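Local atomic coordinates of peptidase S8 and S53, subtilisin, kexin, sedolisin (Mycobacterium smegmatis, PDB entry 4KG7), a protein that is a subtilisin-like serine protease, the mycosin MycP3 of the type VII (ESX-3) secretion system, and probably cleaves peptide bonds. Residues Pro48-Ala52 / Leu53-Gly57; Leu199-Ala202 / Ala203-Asp207. All coordinates share one frame; numbering follows the deposited sequence.

How the contacts relate
Both contacts are local, each formed within one continuous run of chain, and they lie far apart on the subtilisin fold: their centres are 31 Å from each other and their nearest atoms about 21 Å. Contact 1 comes first along the chain, at the junction of helices 48-53 and 55-59, ahead of strand 68-73 of the parallel sheet. Contact 2 follows much later, where helix 193-205 ends and leads into strand 209-213 of that sheet. Helix 318-335 lies near both, through Tyr324 and Arg333. Contact 2 lies away from the predicted catalytic residues, whereas the side chain of Asn49 in contact 1 is about 12 Å from that of Ser319.

Contact 1. Residues Pro48-Ala52 / Leu53-Gly57; sequences PNQLA and LNLSG
Gln50 and Leu55 meet across the junction of two short helices: the methylene CG of Gln50 lies 3.7 Å from CD1 of Leu55, and the two side chains pass at a slant. Having CG opposite the backbone N (chi1 170°) and extended beyond it, the Gln50 chain presents its aliphatic part to leucine and carries its amide onward toward Ser56. Glutamine suits this partly exposed place because its CG methylene packs on the leucine, with the amide beyond.

The backbone here ends one helix and starts the next. Asn54 N donates to Leu51 O at 3.1 Å, while Leu53 N makes two weak bonds, to Asn49 O and to Gln50 O. Asn54 leaves the helix with positive phi (45°), completing a Schellman motif; asparagine tolerates this conformation better than most residues with a side chain. The same residue is the N-cap of helix 55-59, its OD1 accepting from Gly57 N at 3.0 Å.

Leu53 CG lies 3.5 Å from Asn49 O, and the leucine is buried against Pro286, Tyr324 and Pro370. Asn49, also buried, gives its ND2 to Glu288 O, so its amide ties helix 48-53 to the loop after strand 281-286; its side chain is about 12 Å from that of Ser319, a predicted charge-relay residue. Chemically, one asparagine both closes the first helix and caps the second, so one helix gives way to the next at a single residue, while Leu53 and Leu55 are buried, Leu55 against Val124, and the polar end of Asn49 is satisfied at its ND2.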
loop_
_atom_site.group_PDB
_atom_site.type_symbol
_atom_site.label_atom_id
_atom_site.label_comp_id
_atom_site.label_asym_id
_atom_site.label_seq_id
_atom_site.Cartn_x
_atom_site.Cartn_y
_atom_site.Cartn_z
ATOM N N PRO A 48 -1.229 11.188 -16.871
ATOM C CA PRO A 48 -1.655 10.017 -17.658
ATOM C C PRO A 48 -2.092 8.816 -16.817
ATOM O O PRO A 48 -2.874 7.963 -17.286
ATOM C CB PRO A 48 -0.397 9.668 -18.447
ATOM C CG PRO A 48 0.287 10.989 -18.619
ATOM C CD PRO A 48 0.059 11.722 -17.339
ATOM N N ASN A 49 -1.591 8.715 -15.596
ATOM C CA ASN A 49 -2.035 7.662 -14.697
ATOM C C ASN A 49 -3.509 7.806 -14.317
ATOM O O ASN A 49 -4.219 6.799 -14.177
ATOM C CB ASN A 49 -1.164 7.662 -13.433
ATOM C CG ASN A 49 0.296 7.391 -13.730
ATOM O OD1 ASN A 49 0.600 6.548 -14.544
ATOM N ND2 ASN A 49 1.185 8.028 -13.001
ATOM N N GLN A 50 -3.975 9.039 -14.130
ATOM C CA GLN A 50 -5.397 9.261 -13.871
ATOM C C GLN A 50 -6.205 8.840 -15.108
ATOM O O GLN A 50 -7.241 8.170 -14.982
ATOM C CB GLN A 50 -5.698 10.721 -13.490
ATOM C CG GLN A 50 -7.201 10.926 -13.493
ATOM C CD GLN A 50 -7.686 12.284 -13.042
ATOM O OE1 GLN A 50 -7.159 12.870 -12.106
ATOM N NE2 GLN A 50 -8.745 12.765 -13.688
ATOM N N LEU A 51 -5.730 9.222 -16.295
ATOM C CA LEU A 51 -6.449 8.937 -17.536
ATOM C C LEU A 51 -6.538 7.425 -17.784
ATOM O O LEU A 51 -7.602 6.900 -18.207
ATOM C CB LEU A 51 -5.810 9.679 -18.719
ATOM C CG LEU A 51 -5.786 11.212 -18.592
ATOM C CD1 LEU A 51 -4.955 11.806 -19.714
ATOM C CD2 LEU A 51 -7.167 11.826 -18.601
ATOM N N ALA A 52 -5.468 6.711 -17.437
ATOM C CA ALA A 52 -5.464 5.250 -17.519
ATOM C C ALA A 52 -6.590 4.607 -16.685
ATOM O O ALA A 52 -7.137 3.558 -17.046
ATOM C CB ALA A 52 -4.121 4.734 -17.050
ATOM N N LEU A 53 -6.903 5.233 -15.559
ATOM C CA LEU A 53 -7.903 4.727 -14.625
ATOM C C LEU A 53 -9.303 5.257 -14.889
ATOM O O LEU A 53 -10.255 4.818 -14.245
ATOM C CB LEU A 53 -7.495 5.118 -13.207
ATOM C CG LEU A 53 -6.232 4.405 -12.688
ATOM C CD1 LEU A 53 -5.748 5.147 -11.446
ATOM C CD2 LEU A 53 -6.518 2.940 -12.412
ATOM N N ASN A 54 -9.422 6.220 -15.802
ATOM C CA ASN A 54 -10.684 6.939 -16.036
ATOM C C ASN A 54 -11.355 7.349 -14.730
ATOM O O ASN A 54 -12.521 7.019 -14.476
ATOM C CB ASN A 54 -11.637 6.125 -16.924
ATOM C CG ASN A 54 -12.872 6.918 -17.362
ATOM O OD1 ASN A 54 -12.912 8.139 -17.273
ATOM N ND2 ASN A 54 -13.867 6.218 -17.859
ATOM N N LEU A 55 -10.622 8.093 -13.906
ATOM C CA LEU A 55 -11.214 8.575 -12.662
ATOM C C LEU A 55 -12.375 9.529 -12.900
ATOM O O LEU A 55 -13.295 9.539 -12.118
ATOM C CB LEU A 55 -10.190 9.241 -11.751
ATOM C CG LEU A 55 -9.000 8.372 -11.298
ATOM C CD1 LEU A 55 -8.063 9.151 -10.380
ATOM C CD2 LEU A 55 -9.475 7.079 -10.673
ATOM N N SER A 56 -12.342 10.329 -13.974
ATOM C CA SER A 56 -13.513 11.155 -14.332
ATOM C C SER A 56 -14.800 10.356 -14.436
ATOM O O SER A 56 -15.836 10.717 -13.882
ATOM C CB SER A 56 -13.252 11.865 -15.660
ATOM O OG SER A 56 -12.268 12.801 -15.458
ATOM N N GLY A 57 -14.725 9.252 -15.156
ATOM C CA GLY A 57 -15.852 8.340 -15.274
ATOM C C GLY A 57 -16.258 7.770 -13.930
ATOM O O GLY A 57 -17.422 7.664 -13.611
#

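Contact 2. Residues Leu199-Ala202 / Ala203-Asp207; sequences LRYA and ALEKD
From Leu199 to Lys206 the backbone passes from regular helical bonds, Ala203 N to Leu199 O and Leu204 N to Arg200 O, into a wider pi-type turn in which Lys206 N reaches Tyr201 O at 2.9 Å, nearly in line with the carbonyl. Water 1 bridges the backbone of the widened turn, giving a hydrogen to Arg200 O and accepting one from Glu205 N at 3.0 Å.

Tyr201 carries most of the side-chain contact. Lys206 lies alongside it and sets CG over one ring face, 3.9 Å from the centroid and 24° off the normal, a CH-pi contact. The lysine chain is bent at chi2 and chi3, with CG over the ring and CD beside the hydroxyl, while the ammonium leads away. Glu205 approaches the ring obliquely, its CD 3.6 Å from Tyr201 CE1 and the carboxylate plane turned 70° from the ring. Water 2, in the ring plane at its edge, donates to Tyr201 OH at 2.6 Å and to Glu205 OE2 at 3.3 Å, so the carboxylate and hydroxyl are linked through solvent. Tyrosine fits because its ring takes the lysine CG and its hydroxyl also bonds Asp170 OD1. One residue earlier, Arg200 CG meets Leu204 CD1 at 4.0 Å, an i to i+4 pair.

The small Ala202 lets helix 193-205 lie close to Val165 and Ala169 of helix 150-170, and Ala202 and Ala203 both touch Ile210 of strand 209-213. Asp207, with positive phi, turns the chain toward that strand and fixes the turn to Arg333 of helix 318-335 by a salt bridge and to Ala341 N of helix 341-350.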
loop_
_atom_site.group_PDB
_atom_site.type_symbol
_atom_site.label_atom_id
_atom_site.label_comp_id
_atom_site.label_asym_id
_atom_site.label_seq_id
_atom_site.Cartn_x
_atom_site.Cartn_y
_atom_site.Cartn_z
ATOM N N LEU A 199 -4.048 -9.934 10.377
ATOM C CA LEU A 199 -4.640 -9.736 9.048
ATOM C C LEU A 199 -5.967 -10.448 8.895
ATOM O O LEU A 199 -6.892 -9.896 8.332
ATOM C CB LEU A 199 -3.672 -10.197 7.968
ATOM C CG LEU A 199 -2.344 -9.411 7.900
ATOM C CD1 LEU A 199 -1.333 -10.207 7.111
ATOM C CD2 LEU A 199 -2.511 -8.002 7.320
ATOM N N ARG A 200 -6.057 -11.667 9.414
ATOM C CA ARG A 200 -7.314 -12.392 9.429
ATOM C C ARG A 200 -8.390 -11.692 10.246
ATOM O O ARG A 200 -9.534 -11.619 9.831
ATOM C CB ARG A 200 -7.103 -13.819 9.938
ATOM C CG ARG A 200 -8.355 -14.670 9.893
ATOM C CD ARG A 200 -8.095 -16.084 10.355
ATOM N NE ARG A 200 -9.324 -16.849 10.572
ATOM C CZ ARG A 200 -10.071 -16.786 11.675
ATOM N NH1 ARG A 200 -9.794 -15.946 12.668
ATOM N NH2 ARG A 200 -11.151 -17.545 11.780
ATOM N N TYR A 201 -8.033 -11.201 11.426
ATOM C CA TYR A 201 -8.960 -10.423 12.260
ATOM C C TYR A 201 -9.520 -9.220 11.529
ATOM O O TYR A 201 -10.734 -8.977 11.474
ATOM C CB TYR A 201 -8.250 -10.001 13.536
ATOM C CG TYR A 201 -9.014 -9.028 14.402
ATOM C CD1 TYR A 201 -10.081 -9.445 15.161
ATOM C CD2 TYR A 201 -8.684 -7.684 14.416
ATOM C CE1 TYR A 201 -10.785 -8.555 15.945
ATOM C CE2 TYR A 201 -9.354 -6.773 15.216
ATOM C CZ TYR A 201 -10.430 -7.215 15.966
ATOM O OH TYR A 201 -11.137 -6.381 16.783
ATOM N N ALA A 202 -8.624 -8.467 10.903
ATOM C CA ALA A 202 -9.026 -7.255 10.210
ATOM C C ALA A 202 -9.855 -7.573 8.973
ATOM O O ALA A 202 -10.812 -6.876 8.689
ATOM C CB ALA A 202 -7.811 -6.407 9.838
ATOM N N ALA A 203 -9.470 -8.622 8.234
ATOM C CA ALA A 203 -10.146 -8.918 6.962
ATOM C C ALA A 203 -11.483 -9.606 7.122
ATOM O O ALA A 203 -12.363 -9.338 6.323
ATOM C CB ALA A 203 -9.263 -9.724 6.045
ATOM N N LEU A 204 -11.631 -10.445 8.134
ATOM C CA LEU A 204 -12.854 -11.238 8.303
ATOM C C LEU A 204 -13.751 -10.644 9.400
ATOM O O LEU A 204 -14.786 -10.017 9.102
ATOM C CB LEU A 204 -12.490 -12.722 8.531
ATOM C CG LEU A 204 -11.758 -13.414 7.374
ATOM C CD1 LEU A 204 -11.687 -14.910 7.651
ATOM C CD2 LEU A 204 -12.365 -13.127 6.024
ATOM N N GLU A 205 -13.327 -10.727 10.655
ATOM C CA GLU A 205 -14.159 -10.244 11.738
ATOM C C GLU A 205 -14.466 -8.766 11.578
ATOM O O GLU A 205 -15.619 -8.352 11.791
ATOM C CB GLU A 205 -13.499 -10.463 13.085
ATOM C CG GLU A 205 -14.344 -9.925 14.234
ATOM C CD GLU A 205 -13.890 -10.359 15.607
ATOM O OE1 GLU A 205 -13.125 -11.344 15.714
ATOM O OE2 GLU A 205 -14.328 -9.726 16.607
ATOM N N LYS A 206 -13.464 -7.959 11.200
ATOM C CA LYS A 206 -13.699 -6.526 11.036
ATOM C C LYS A 206 -14.025 -6.137 9.593
ATOM O O LYS A 206 -14.319 -4.975 9.332
ATOM C CB LYS A 206 -12.538 -5.708 11.571
ATOM C CG LYS A 206 -12.184 -5.987 13.042
ATOM C CD LYS A 206 -13.306 -5.686 14.015
ATOM C CE LYS A 206 -13.633 -4.209 14.071
ATOM N NZ LYS A 206 -14.685 -3.891 15.097
ATOM N N ASP A 207 -13.965 -7.094 8.676
ATOM C CA ASP A 207 -14.484 -6.914 7.320
ATOM C C ASP A 207 -13.796 -5.799 6.551
ATOM O O ASP A 207 -14.427 -5.126 5.726
ATOM C CB ASP A 207 -16.010 -6.673 7.337
ATOM C CG ASP A 207 -16.647 -6.795 5.940
ATOM O OD1 ASP A 207 -16.353 -7.768 5.231
ATOM O OD2 ASP A 207 -17.465 -5.916 5.590
HETATM O O HOH W 1 -11.637 -12.952 11.771
HETATM O O HOH W 2 -13.360 -6.958 18.033
#